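Local atomic coordinates of luciferase-like enzymeAMP-CoA-ligase (Zophobas atratus, PDB entry 4W8O), a protein that probably activates carboxylic acids with ATP as an AMP-CoA-ligase of the adenylate-forming ANL family, being a luciferase-like enzyme from a nonluminescent mealworm. Residues Ala95-Leu100 with Thr179-Phe184; Leu115-Ile120 with Tyr388-Ser393; Gly213-Ser218 with Lys263-Phe268; Ser289-Leu294 with Pro314-Leu319. All coordinates share one frame; numbering follows the deposited sequence.

Contact 1: Ala95-Leu100 with Thr179-Phe184; sequences AKVVNL and TAVMFF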
loop_
_atom_site.group_PDB
_atom_site.type_symbol
_atom_site.label_atom_id
_atom_site.label_comp_id
_atom_site.label_asym_id
_atom_site.label_seq_id
_atom_site.Cartn_x
_atom_site.Cartn_y
_atom_site.Cartn_z
ATOM N N ALA A 95 -8.025 -4.009 15.855
ATOM C CA ALA A 95 -6.623 -4.009 16.277
ATOM C C ALA A 95 -5.750 -3.302 15.223
ATOM O O ALA A 95 -6.128 -3.192 14.045
ATOM C CB ALA A 95 -6.132 -5.433 16.523
ATOM N N LYS A 96 -4.601 -2.810 15.667
ATOM C CA LYS A 96 -3.656 -2.116 14.799
ATOM C C LYS A 96 -2.842 -3.171 14.060
ATOM O O LYS A 96 -2.297 -4.076 14.697
ATOM C CB LYS A 96 -2.712 -1.233 15.629
ATOM C CG LYS A 96 -3.368 -0.020 16.277
ATOM C CD LYS A 96 -3.898 -0.272 17.678
ATOM C CE LYS A 96 -4.801 0.868 18.143
ATOM N NZ LYS A 96 -6.184 0.791 17.580
ATOM N N VAL A 97 -2.758 -3.063 12.740
ATOM C CA VAL A 97 -1.972 -4.015 11.936
ATOM C C VAL A 97 -0.757 -3.354 11.315
ATOM O O VAL A 97 -0.816 -2.204 10.882
ATOM C CB VAL A 97 -2.795 -4.713 10.826
ATOM C CG1 VAL A 97 -3.945 -5.489 11.440
ATOM C CG2 VAL A 97 -3.311 -3.723 9.781
ATOM N N VAL A 98 0.345 -4.100 11.281
ATOM C CA VAL A 98 1.613 -3.600 10.770
ATOM C C VAL A 98 2.441 -4.738 10.173
ATOM O O VAL A 98 2.484 -5.838 10.712
ATOM C CB VAL A 98 2.411 -2.850 11.870
ATOM C CG1 VAL A 98 2.751 -3.760 13.042
ATOM C CG2 VAL A 98 3.677 -2.235 11.287
ATOM N N ASN A 99 3.099 -4.463 9.058
ATOM C CA ASN A 99 3.910 -5.467 8.375
ATOM C C ASN A 99 5.401 -5.169 8.448
ATOM O O ASN A 99 5.819 -4.011 8.361
ATOM C CB ASN A 99 3.456 -5.582 6.923
ATOM C CG ASN A 99 1.984 -5.920 6.809
ATOM O OD1 ASN A 99 1.611 -7.080 6.889
ATOM N ND2 ASN A 99 1.129 -4.891 6.662
ATOM N N LEU A 100 6.196 -6.224 8.624
ATOM C CA LEU A 100 7.650 -6.136 8.569
ATOM C C LEU A 100 8.166 -6.744 7.270
ATOM O O LEU A 100 7.538 -7.632 6.707
ATOM C CB LEU A 100 8.275 -6.880 9.739
ATOM C CG LEU A 100 7.755 -6.523 11.124
ATOM C CD1 LEU A 100 8.463 -7.386 12.147
ATOM C CD2 LEU A 100 7.936 -5.049 11.446
ATOM N N THR A 179 -5.904 4.466 15.473
ATOM C CA THR A 179 -4.999 3.872 14.510
ATOM C C THR A 179 -5.527 2.525 14.013
ATOM O O THR A 179 -5.949 1.677 14.808
ATOM C CB THR A 179 -3.604 3.715 15.139
ATOM O OG1 THR A 179 -3.152 5.001 15.576
ATOM C CG2 THR A 179 -2.606 3.123 14.144
ATOM N N ALA A 180 -5.532 2.357 12.693
ATOM C CA ALA A 180 -5.920 1.109 12.046
ATOM C C ALA A 180 -4.722 0.372 11.449
ATOM O O ALA A 180 -4.610 -0.843 11.590
ATOM C CB ALA A 180 -6.946 1.390 10.958
ATOM N N VAL A 181 -3.837 1.116 10.786
ATOM C CA VAL A 181 -2.686 0.563 10.066
ATOM C C VAL A 181 -1.449 1.416 10.370
ATOM O O VAL A 181 -1.558 2.651 10.472
ATOM C CB VAL A 181 -2.911 0.590 8.532
ATOM C CG1 VAL A 181 -1.764 -0.079 7.798
ATOM C CG2 VAL A 181 -4.221 -0.077 8.148
ATOM N N MET A 182 -0.285 0.767 10.484
ATOM C CA MET A 182 0.988 1.472 10.672
ATOM C C MET A 182 2.004 1.143 9.573
ATOM O O MET A 182 1.973 0.060 8.996
ATOM C CB MET A 182 1.591 1.179 12.053
ATOM C CG MET A 182 0.789 1.751 13.214
ATOM S SD MET A 182 1.534 1.570 14.847
ATOM C CE MET A 182 1.403 -0.194 15.071
ATOM N N PHE A 183 2.864 2.117 9.272
ATOM C CA PHE A 183 4.018 1.945 8.389
ATOM C C PHE A 183 5.224 2.571 9.092
ATOM O O PHE A 183 5.110 3.073 10.217
ATOM C CB PHE A 183 3.778 2.592 7.017
ATOM C CG PHE A 183 2.627 1.990 6.259
ATOM C CD1 PHE A 183 2.799 0.851 5.500
ATOM C CD2 PHE A 183 1.359 2.562 6.321
ATOM C CE1 PHE A 183 1.737 0.280 4.808
ATOM C CE2 PHE A 183 0.294 1.994 5.644
ATOM C CZ PHE A 183 0.484 0.852 4.880
ATOM N N PHE A 184 6.384 2.520 8.454
ATOM C CA PHE A 184 7.603 3.009 9.073
ATOM C C PHE A 184 8.256 4.106 8.253
ATOM O O PHE A 184 8.403 3.975 7.043
ATOM C CB PHE A 184 8.559 1.851 9.286
ATOM C CG PHE A 184 8.019 0.811 10.219
ATOM C CD1 PHE A 184 7.960 1.055 11.578
ATOM C CD2 PHE A 184 7.542 -0.397 9.736
ATOM C CE1 PHE A 184 7.457 0.101 12.448
ATOM C CE2 PHE A 184 7.034 -1.352 10.598
ATOM C CZ PHE A 184 6.999 -1.107 11.957
HETATM O O HOH W 1 -6.976 -2.262 11.318
HETATM O O HOH W 2 2.398 -2.244 7.415
#

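Contact 2: Leu115-Ile120 with Tyr388-Ser393; sequences LVTPRI and YYRNDS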
loop_
_atom_site.group_PDB
_atom_site.type_symbol
_atom_site.label_atom_id
_atom_site.label_comp_id
_atom_site.label_asym_id
_atom_site.label_seq_id
_atom_site.Cartn_x
_atom_site.Cartn_y
_atom_site.Cartn_z
ATOM N N LEU A 115 9.573 -0.386 18.379
ATOM C CA LEU A 115 8.641 0.715 18.142
ATOM C C LEU A 115 7.182 0.335 18.434
ATOM O O LEU A 115 6.471 1.100 19.070
ATOM C CB LEU A 115 8.732 1.217 16.700
ATOM C CG LEU A 115 10.017 1.912 16.266
ATOM C CD1 LEU A 115 10.018 2.089 14.756
ATOM C CD2 LEU A 115 10.180 3.252 16.965
ATOM N N VAL A 116 6.751 -0.836 17.964
ATOM C CA VAL A 116 5.334 -1.210 17.988
ATOM C C VAL A 116 4.949 -2.302 19.005
ATOM O O VAL A 116 3.759 -2.519 19.240
ATOM C CB VAL A 116 4.824 -1.583 16.574
ATOM C CG1 VAL A 116 5.129 -0.458 15.589
ATOM C CG2 VAL A 116 5.398 -2.911 16.079
ATOM N N THR A 117 5.944 -2.969 19.597
ATOM C CA THR A 117 5.739 -3.954 20.667
ATOM C C THR A 117 4.453 -4.771 20.495
ATOM O O THR A 117 3.510 -4.602 21.255
ATOM C CB THR A 117 5.750 -3.279 22.054
ATOM O OG1 THR A 117 4.710 -2.298 22.123
ATOM C CG2 THR A 117 7.100 -2.597 22.317
ATOM N N PRO A 118 4.420 -5.665 19.488
ATOM C CA PRO A 118 3.184 -6.372 19.145
ATOM C C PRO A 118 2.801 -7.477 20.130
ATOM O O PRO A 118 3.654 -8.031 20.819
ATOM C CB PRO A 118 3.475 -6.956 17.763
ATOM C CG PRO A 118 4.959 -7.060 17.674
ATOM C CD PRO A 118 5.568 -6.124 18.683
ATOM N N ARG A 119 1.510 -7.770 20.191
ATOM C CA ARG A 119 1.012 -8.831 21.046
ATOM C C ARG A 119 1.156 -10.178 20.363
ATOM O O ARG A 119 1.397 -11.188 21.005
ATOM C CB ARG A 119 -0.447 -8.593 21.383
ATOM C CG ARG A 119 -1.012 -9.683 22.259
ATOM C CD ARG A 119 -2.167 -9.161 23.050
ATOM N NE ARG A 119 -2.878 -10.232 23.730
ATOM C CZ ARG A 119 -3.916 -10.026 24.527
ATOM N NH1 ARG A 119 -4.358 -8.786 24.741
ATOM N NH2 ARG A 119 -4.524 -11.060 25.107
ATOM N N ILE A 120 0.980 -10.183 19.051
ATOM C CA ILE A 120 1.140 -11.385 18.260
ATOM C C ILE A 120 1.882 -10.986 17.008
ATOM O O ILE A 120 1.689 -9.873 16.494
ATOM C CB ILE A 120 -0.209 -11.988 17.829
ATOM C CG1 ILE A 120 -0.976 -12.526 19.037
ATOM C CG2 ILE A 120 0.001 -13.102 16.810
ATOM C CD1 ILE A 120 -2.422 -12.861 18.747
ATOM N N TYR A 388 2.948 9.825 14.958
ATOM C CA TYR A 388 3.757 8.631 15.218
ATOM C C TYR A 388 3.202 7.896 16.444
ATOM O O TYR A 388 2.590 8.507 17.313
ATOM C CB TYR A 388 5.241 8.983 15.428
ATOM C CG TYR A 388 5.996 9.496 14.197
ATOM C CD1 TYR A 388 5.668 9.071 12.901
ATOM C CD2 TYR A 388 7.071 10.372 14.339
ATOM C CE1 TYR A 388 6.375 9.525 11.793
ATOM C CE2 TYR A 388 7.787 10.823 13.232
ATOM C CZ TYR A 388 7.433 10.400 11.960
ATOM O OH TYR A 388 8.140 10.852 10.862
ATOM N N TYR A 389 3.432 6.588 16.509
ATOM C CA TYR A 389 2.859 5.743 17.556
ATOM C C TYR A 389 3.330 6.152 18.950
ATOM O O TYR A 389 2.521 6.339 19.853
ATOM C CB TYR A 389 3.215 4.279 17.288
ATOM C CG TYR A 389 2.496 3.272 18.155
ATOM C CD1 TYR A 389 1.100 3.272 18.260
ATOM C CD2 TYR A 389 3.201 2.293 18.840
ATOM C CE1 TYR A 389 0.438 2.330 19.038
ATOM C CE2 TYR A 389 2.552 1.358 19.630
ATOM C CZ TYR A 389 1.172 1.373 19.719
ATOM O OH TYR A 389 0.534 0.439 20.501
ATOM N N ARG A 390 4.640 6.274 19.134
ATOM C CA ARG A 390 5.167 6.754 20.413
ATOM C C ARG A 390 6.121 7.943 20.318
ATOM O O ARG A 390 6.509 8.503 21.338
ATOM C CB ARG A 390 5.802 5.598 21.185
ATOM C CG ARG A 390 4.751 4.635 21.721
ATOM C CD ARG A 390 5.298 3.667 22.749
ATOM N NE ARG A 390 5.632 2.370 22.167
ATOM C CZ ARG A 390 4.892 1.263 22.258
ATOM N NH1 ARG A 390 3.729 1.250 22.904
ATOM N NH2 ARG A 390 5.329 0.150 21.688
ATOM N N ASN A 391 6.482 8.344 19.109
ATOM C CA ASN A 391 7.387 9.457 18.921
ATOM C C ASN A 391 6.617 10.731 18.518
ATOM O O ASN A 391 5.385 10.768 18.621
ATOM C CB ASN A 391 8.496 9.036 17.945
ATOM C CG ASN A 391 9.570 8.202 18.631
ATOM O OD1 ASN A 391 10.158 8.638 19.612
ATOM N ND2 ASN A 391 9.796 6.990 18.145
ATOM N N ASP A 392 7.333 11.768 18.088
ATOM C CA ASP A 392 6.762 13.106 17.939
ATOM C C ASP A 392 6.908 13.621 16.508
ATOM O O ASP A 392 7.979 14.071 16.109
ATOM C CB ASP A 392 7.466 14.062 18.912
ATOM C CG ASP A 392 6.888 15.466 18.894
ATOM O OD1 ASP A 392 6.084 15.783 17.998
ATOM O OD2 ASP A 392 7.246 16.257 19.789
ATOM N N SER A 393 5.808 13.583 15.762
ATOM C CA SER A 393 5.778 14.003 14.366
ATOM C C SER A 393 5.482 15.502 14.185
ATOM O O SER A 393 5.203 15.932 13.070
ATOM C CB SER A 393 4.720 13.185 13.613
ATOM O OG SER A 393 3.427 13.355 14.189
HETATM O O HOH W 3 7.890 1.525 22.188
HETATM O O HOH W 4 1.914 -1.865 21.120
#

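Contact 3: Gly213-Ser218 with Lys263-Phe268; sequences GYDCRS and KLTSLF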
loop_
_atom_site.group_PDB
_atom_site.type_symbol
_atom_site.label_atom_id
_atom_site.label_comp_id
_atom_site.label_asym_id
_atom_site.label_seq_id
_atom_site.Cartn_x
_atom_site.Cartn_y
_atom_site.Cartn_z
ATOM N N GLY A 213 -8.705 7.206 -10.877
ATOM C CA GLY A 213 -9.386 6.768 -12.089
ATOM C C GLY A 213 -8.754 5.618 -12.843
ATOM O O GLY A 213 -9.307 5.169 -13.844
ATOM N N TYR A 214 -7.613 5.123 -12.372
ATOM C CA TYR A 214 -6.916 4.067 -13.098
ATOM C C TYR A 214 -7.552 2.688 -12.896
ATOM O O TYR A 214 -8.160 2.410 -11.866
ATOM C CB TYR A 214 -5.408 4.056 -12.784
ATOM C CG TYR A 214 -5.042 3.901 -11.324
ATOM C CD1 TYR A 214 -4.979 2.648 -10.732
ATOM C CD2 TYR A 214 -4.730 5.011 -10.546
ATOM C CE1 TYR A 214 -4.638 2.506 -9.399
ATOM C CE2 TYR A 214 -4.396 4.879 -9.212
ATOM C CZ TYR A 214 -4.352 3.623 -8.644
ATOM O OH TYR A 214 -4.010 3.473 -7.326
ATOM N N ASP A 215 -7.393 1.839 -13.906
ATOM C CA ASP A 215 -8.006 0.512 -13.965
ATOM C C ASP A 215 -7.298 -0.459 -13.013
ATOM O O ASP A 215 -6.077 -0.612 -13.090
ATOM C CB ASP A 215 -7.909 0.006 -15.413
ATOM C CG ASP A 215 -8.780 -1.207 -15.688
ATOM O OD1 ASP A 215 -9.135 -1.947 -14.748
ATOM O OD2 ASP A 215 -9.101 -1.433 -16.871
ATOM N N CYS A 216 -8.069 -1.104 -12.130
ATOM C CA CYS A 216 -7.551 -2.079 -11.155
ATOM C C CYS A 216 -8.312 -3.412 -11.182
ATOM O O CYS A 216 -8.176 -4.208 -10.250
ATOM C CB CYS A 216 -7.669 -1.527 -9.727
ATOM S SG CYS A 216 -6.487 -0.250 -9.272
ATOM N N ARG A 217 -9.115 -3.656 -12.217
ATOM C CA ARG A 217 -10.019 -4.813 -12.217
ATOM C C ARG A 217 -9.274 -6.133 -11.995
ATOM O O ARG A 217 -9.743 -7.017 -11.280
ATOM C CB ARG A 217 -10.818 -4.872 -13.516
ATOM C CG ARG A 217 -11.847 -3.757 -13.658
ATOM C CD ARG A 217 -12.439 -3.729 -15.055
ATOM N NE ARG A 217 -11.415 -3.449 -16.059
ATOM C CZ ARG A 217 -11.551 -3.641 -17.366
ATOM N NH1 ARG A 217 -12.688 -4.110 -17.869
ATOM N NH2 ARG A 217 -10.543 -3.351 -18.179
ATOM N N SER A 218 -8.108 -6.252 -12.608
ATOM C CA SER A 218 -7.216 -7.362 -12.338
ATOM C C SER A 218 -5.768 -6.840 -12.285
ATOM O O SER A 218 -5.128 -6.620 -13.323
ATOM C CB SER A 218 -7.397 -8.440 -13.404
ATOM O OG SER A 218 -6.777 -9.636 -12.980
ATOM N N LYS A 263 -5.512 -12.553 -17.823
ATOM C CA LYS A 263 -6.116 -11.406 -18.499
ATOM C C LYS A 263 -6.028 -10.166 -17.624
ATOM O O LYS A 263 -7.023 -9.492 -17.374
ATOM C CB LYS A 263 -7.570 -11.701 -18.878
ATOM C CG LYS A 263 -7.743 -12.986 -19.671
ATOM C CD LYS A 263 -9.183 -13.161 -20.119
ATOM C CE LYS A 263 -9.469 -14.597 -20.523
ATOM N NZ LYS A 263 -8.659 -15.022 -21.697
ATOM N N LEU A 264 -4.817 -9.871 -17.166
ATOM C CA LEU A 264 -4.586 -8.741 -16.281
ATOM C C LEU A 264 -4.867 -7.435 -17.003
ATOM O O LEU A 264 -4.579 -7.295 -18.189
ATOM C CB LEU A 264 -3.137 -8.726 -15.773
ATOM C CG LEU A 264 -2.640 -9.943 -14.993
ATOM C CD1 LEU A 264 -1.163 -9.766 -14.661
ATOM C CD2 LEU A 264 -3.478 -10.157 -13.734
ATOM N N THR A 265 -5.428 -6.487 -16.268
ATOM C CA THR A 265 -5.680 -5.148 -16.755
ATOM C C THR A 265 -4.617 -4.181 -16.271
ATOM O O THR A 265 -4.463 -3.105 -16.850
ATOM C CB THR A 265 -7.031 -4.618 -16.239
ATOM O OG1 THR A 265 -7.006 -4.539 -14.803
ATOM C CG2 THR A 265 -8.161 -5.519 -16.684
ATOM N N SER A 266 -3.901 -4.544 -15.201
ATOM C CA SER A 266 -2.948 -3.629 -14.588
ATOM C C SER A 266 -1.783 -4.337 -13.919
ATOM O O SER A 266 -1.829 -5.533 -13.631
ATOM C CB SER A 266 -3.633 -2.752 -13.535
ATOM O OG SER A 266 -5.042 -2.820 -13.629
ATOM N N LEU A 267 -0.753 -3.555 -13.634
ATOM C CA LEU A 267 0.407 -4.036 -12.928
ATOM C C LEU A 267 1.080 -2.851 -12.252
ATOM O O LEU A 267 1.235 -1.795 -12.872
ATOM C CB LEU A 267 1.349 -4.718 -13.927
ATOM C CG LEU A 267 2.855 -4.680 -13.709
ATOM C CD1 LEU A 267 3.226 -5.543 -12.515
ATOM C CD2 LEU A 267 3.547 -5.171 -14.971
ATOM N N PHE A 268 1.450 -3.004 -10.978
ATOM C CA PHE A 268 2.344 -2.041 -10.349
ATOM C C PHE A 268 3.722 -2.665 -10.173
ATOM O O PHE A 268 3.841 -3.798 -9.721
ATOM C CB PHE A 268 1.851 -1.546 -8.994
ATOM C CG PHE A 268 2.910 -0.794 -8.237
ATOM C CD1 PHE A 268 3.211 0.519 -8.565
ATOM C CD2 PHE A 268 3.666 -1.422 -7.261
ATOM C CE1 PHE A 268 4.218 1.201 -7.903
ATOM C CE2 PHE A 268 4.672 -0.747 -6.595
ATOM C CZ PHE A 268 4.952 0.565 -6.917
#

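Contact 4: Ser289-Leu294 with Pro314-Leu319; sequences SSFRCL and PKAQVL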
loop_
_atom_site.group_PDB
_atom_site.type_symbol
_atom_site.label_atom_id
_atom_site.label_comp_id
_atom_site.label_asym_id
_atom_site.label_seq_id
_atom_site.Cartn_x
_atom_site.Cartn_y
_atom_site.Cartn_z
ATOM N N SER A 289 -3.607 -8.169 -24.933
ATOM C CA SER A 289 -4.674 -7.217 -25.277
ATOM C C SER A 289 -5.566 -6.818 -24.095
ATOM O O SER A 289 -6.253 -5.806 -24.174
ATOM C CB SER A 289 -5.542 -7.749 -26.430
ATOM O OG SER A 289 -6.168 -8.968 -26.081
ATOM N N SER A 290 -5.552 -7.598 -23.014
ATOM C CA SER A 290 -6.315 -7.269 -21.807
ATOM C C SER A 290 -5.694 -6.130 -20.993
ATOM O O SER A 290 -6.363 -5.525 -20.157
ATOM C CB SER A 290 -6.430 -8.505 -20.907
ATOM O OG SER A 290 -5.172 -8.833 -20.320
ATOM N N PHE A 291 -4.411 -5.858 -21.219
ATOM C CA PHE A 291 -3.651 -4.957 -20.350
ATOM C C PHE A 291 -3.961 -3.495 -20.645
ATOM O O PHE A 291 -3.884 -3.068 -21.791
ATOM C CB PHE A 291 -2.158 -5.224 -20.517
ATOM C CG PHE A 291 -1.309 -4.610 -19.442
ATOM C CD1 PHE A 291 -1.298 -5.148 -18.158
ATOM C CD2 PHE A 291 -0.510 -3.510 -19.713
ATOM C CE1 PHE A 291 -0.509 -4.594 -17.167
ATOM C CE2 PHE A 291 0.279 -2.950 -18.725
ATOM C CZ PHE A 291 0.276 -3.490 -17.447
ATOM N N ARG A 292 -4.302 -2.733 -19.608
ATOM C CA ARG A 292 -4.712 -1.333 -19.767
ATOM C C ARG A 292 -3.856 -0.304 -19.031
ATOM O O ARG A 292 -3.894 0.871 -19.379
ATOM C CB ARG A 292 -6.159 -1.160 -19.306
ATOM C CG ARG A 292 -7.169 -1.969 -20.099
ATOM C CD ARG A 292 -7.498 -1.324 -21.432
ATOM N NE ARG A 292 -8.360 -2.196 -22.230
ATOM C CZ ARG A 292 -7.935 -3.245 -22.931
ATOM N NH1 ARG A 292 -6.647 -3.563 -22.954
ATOM N NH2 ARG A 292 -8.800 -3.980 -23.617
ATOM N N CYS A 293 -3.089 -0.719 -18.024
ATOM C CA CYS A 293 -2.455 0.244 -17.133
ATOM C C CYS A 293 -1.195 -0.281 -16.438
ATOM O O CYS A 293 -1.264 -1.192 -15.621
ATOM C CB CYS A 293 -3.481 0.689 -16.085
ATOM S SG CYS A 293 -2.975 2.134 -15.135
ATOM N N LEU A 294 -0.046 0.306 -16.765
ATOM C CA LEU A 294 1.195 0.015 -16.061
ATOM C C LEU A 294 1.459 1.137 -15.058
ATOM O O LEU A 294 1.753 2.270 -15.444
ATOM C CB LEU A 294 2.370 -0.123 -17.040
ATOM C CG LEU A 294 3.598 -0.873 -16.510
ATOM C CD1 LEU A 294 4.530 -1.260 -17.657
ATOM C CD2 LEU A 294 4.354 -0.062 -15.466
ATOM N N PRO A 314 0.429 -1.691 -26.349
ATOM C CA PRO A 314 -0.217 -0.667 -27.183
ATOM C C PRO A 314 -1.632 -0.271 -26.739
ATOM O O PRO A 314 -2.034 0.864 -26.969
ATOM C CB PRO A 314 -0.225 -1.302 -28.579
ATOM C CG PRO A 314 -0.180 -2.769 -28.340
ATOM C CD PRO A 314 0.578 -2.977 -27.058
ATOM N N LYS A 315 -2.371 -1.183 -26.108
ATOM C CA LYS A 315 -3.710 -0.864 -25.581
ATOM C C LYS A 315 -3.681 -0.263 -24.164
ATOM O O LYS A 315 -4.728 0.073 -23.617
ATOM C CB LYS A 315 -4.623 -2.106 -25.600
ATOM C CG LYS A 315 -5.278 -2.407 -26.948
ATOM C CD LYS A 315 -4.346 -3.173 -27.874
ATOM C CE LYS A 315 -4.992 -3.481 -29.217
ATOM N NZ LYS A 315 -6.185 -4.363 -29.087
ATOM N N ALA A 316 -2.497 -0.114 -23.578
ATOM C CA ALA A 316 -2.374 0.393 -22.211
ATOM C C ALA A 316 -1.866 1.828 -22.160
ATOM O O ALA A 316 -1.334 2.346 -23.132
ATOM C CB ALA A 316 -1.443 -0.503 -21.412
ATOM N N GLN A 317 -2.053 2.461 -21.009
ATOM C CA GLN A 317 -1.342 3.688 -20.668
ATOM C C GLN A 317 -0.303 3.365 -19.591
ATOM O O GLN A 317 -0.513 2.462 -18.777
ATOM C CB GLN A 317 -2.319 4.743 -20.146
ATOM C CG GLN A 317 -3.201 5.367 -21.214
ATOM C CD GLN A 317 -4.344 6.180 -20.623
ATOM O OE1 GLN A 317 -5.038 5.719 -19.719
ATOM N NE2 GLN A 317 -4.545 7.394 -21.132
ATOM N N VAL A 318 0.814 4.088 -19.600
ATOM C CA VAL A 318 1.798 4.010 -18.528
ATOM C C VAL A 318 1.597 5.197 -17.591
ATOM O O VAL A 318 1.682 6.349 -18.020
ATOM C CB VAL A 318 3.249 4.033 -19.063
ATOM C CG1 VAL A 318 4.244 4.050 -17.905
ATOM C CG2 VAL A 318 3.516 2.840 -19.972
ATOM N N LEU A 319 1.341 4.919 -16.315
ATOM C CA LEU A 319 1.058 5.974 -15.344
ATOM C C LEU A 319 2.142 6.027 -14.275
ATOM O O LEU A 319 2.206 5.161 -13.401
ATOM C CB LEU A 319 -0.313 5.757 -14.696
ATOM C CG LEU A 319 -1.543 5.830 -15.608
ATOM C CD1 LEU A 319 -2.814 5.654 -14.785
ATOM C CD2 LEU A 319 -1.602 7.135 -16.389
#

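Contact 1: Ala95-Leu100 with Thr179-Phe184
Backbone hydrogen bonds set the strand pairing. V97 N gives its hydrogen to A180 O (3.1 Å) and V97 O accepts from M182 N (3.0 Å), so V97 is held at both polar atoms, opposite V181. Two waters help: one donates to both A95 O and A180 O, the other accepts from N99 N and donates to M182 O. The strands run parallel, inclined at 18°, as neighbours in the mixed sheet that also holds strand 72-76; on the far edge of strand 179-184, A180 and V181 form a classic beta bulge against strand 194-198. A side-chain hydrogen bond closes the N-terminal end: K96, bent at chi2 and chi4, donates from NZ to T179 O (2.9 Å) in the carbonyl plane and also to S69 O, its strongest polar partner. An alanine at K96 would probably loosen this end, losing the tie to both carbonyls and the CG contact with T179 CG2. Apolar contacts lie on both faces. V97 CG2 meets V181 CG2 at 4.1 Å on one; on the other, V98 CG2, anti to the backbone N, reaches F184 CE2 at 3.5 Å, and L100 CD2 touches the same carbon at 3.9 Å.

Contact 2: Leu115-Ile120 with Tyr388-Ser393
The C-terminal end of helix 106-116 meets the loop that follows strand 387-388, a surface contact in which side chains from the loop reach the last carbonyls of the helix. T117 is the first residue to leave the helical conformation, with positive phi (35°), and the chain then passes through P118 toward strand 120-124. R390 is long enough to span the gap: its chain bends at chi3 and brings NH2 to T117 OG1 (2.6 Å), which lies at the edge of the guanidinium, near its plane. The same NH2 makes a weak, bent bond to L115 O (3.0 Å). A positive group suits this place, since the carbonyl end of a helix carries partial negative charge and would probably favour it. Y389 lies beneath the arginine, with CE2 over one face of the guanidinium and offset toward its rim. Its own ring edge is turned to the helix, so that CD2 comes to 3.5 Å from L115 O, while the side chain also packs on M182 and V72 of the adjacent sheet. Farther along, L115 CD2 lies against N391 ND2 at 3.9 Å, the two side chains crossing at about a right angle. The phenol hydroxyl reaches the helix through a water, which is 2.8 Å from Y389 OH and donates to V116 O at 2.7 Å.

Contact 3: Gly213-Ser218 with Lys263-Phe268
K263 leaves helix 252-262 with positive phi. L264 reaches S218 with its CD2, 3.4 Å from OG. T265 makes two of the cross-segment hydrogen bonds. Its OG1, in the crowded position between backbone N and carbonyl carbon (chi1 62°), accepts from S218 N at 3.0 Å along a nearly straight line (166°) and donates to the hydroxyl of S266, while T265 N donates to S218 O. Its methyl CG2 points to R217, lying 3.6 Å from NH2, so a threonine supplies both a polar and an apolar branch. Here the loop after helix 199-211 is about to become strand 218-221, beside strand 266-268 in the mostly parallel core sheet. That loop is shaped by an Asx turn: D215 OD1 accepts from R217 N, and R217 folds back to grip the carboxylate side-on, NE to OD1 and NH2 to OD2 (2.7 Å), each on a syn lone pair. An alanine at D215 would probably destabilise the turn, losing the acceptor for R217 N and the salt bridge that holds the guanidinium beside T265. S266 follows: its N shares S218 O with T265 N, and its small side chain lets OG donate a very short bond to D215 O (2.5 Å) from above the carbonyl plane. Beyond it, F268, like Y214 of the loop, lines the pocket occupied by a polyethylene glycol molecule.

Contact 4: Ser289-Leu294 with Pro314-Leu319
S289 O is gripped by both terminal nitrogens of R292: NH1 donates at 2.6 Å, close to the guanidinium plane, and NH2 adds a weak bond at 3.2 Å. NH1 also makes a weak bond to F291 O. A bend at chi2 (-79°) folds the arginine back over its own turn, so its guanidinium, with several N-H groups, can bind carbonyls that precede the strand. K315 lies alongside, pointing the same way, with CB 3.6 Å from R292 NH1; the two charges stay apart. Next comes A316, whose short CB fits against F291 CD2 at 3.6 Å and lies close to the R292 carbonyl. From there the chains pair as parallel strands. Q317 N donates to R292 O, L294 N to Q317 O, and L319 N to L294 O at 2.8 Å. C293 SG, anti to its backbone N, touches L319 CD1 at 3.5 Å on one face; L294 CB and V318 CG2 meet on the other. Strands 293-297 and 317-324 are the two arms of a beta-alpha-beta unit whose helix 303-312 covers the L294 and V318 face through L309, while I342 of helix 339-342 packs on L319 and strand 266-268 flanks 293-297.

The contacts form two pairs on opposite sides of the chain's centre. Contacts 1 and 2, centres 9 Å apart, touch directly: M182 and F184 of strand 179-184 pack on V116, L115 and Y389, and their segments alternate along the chain, strand 96-99 leading to helix 106-116. Contacts 3 and 4, centres 8 Å apart, lie in series in the nine-stranded sheet, where strands 266-268 and 293-297 are neighbours and T265 O lies 2.8 Å from R292 N. Both are nested within the long loop that contact 2 closes. Contacts 1 and 3 are about 26 Å apart between centres, in separate mixed sheets, consistent with the multi-sheet N-terminal domain of ANL enzymes.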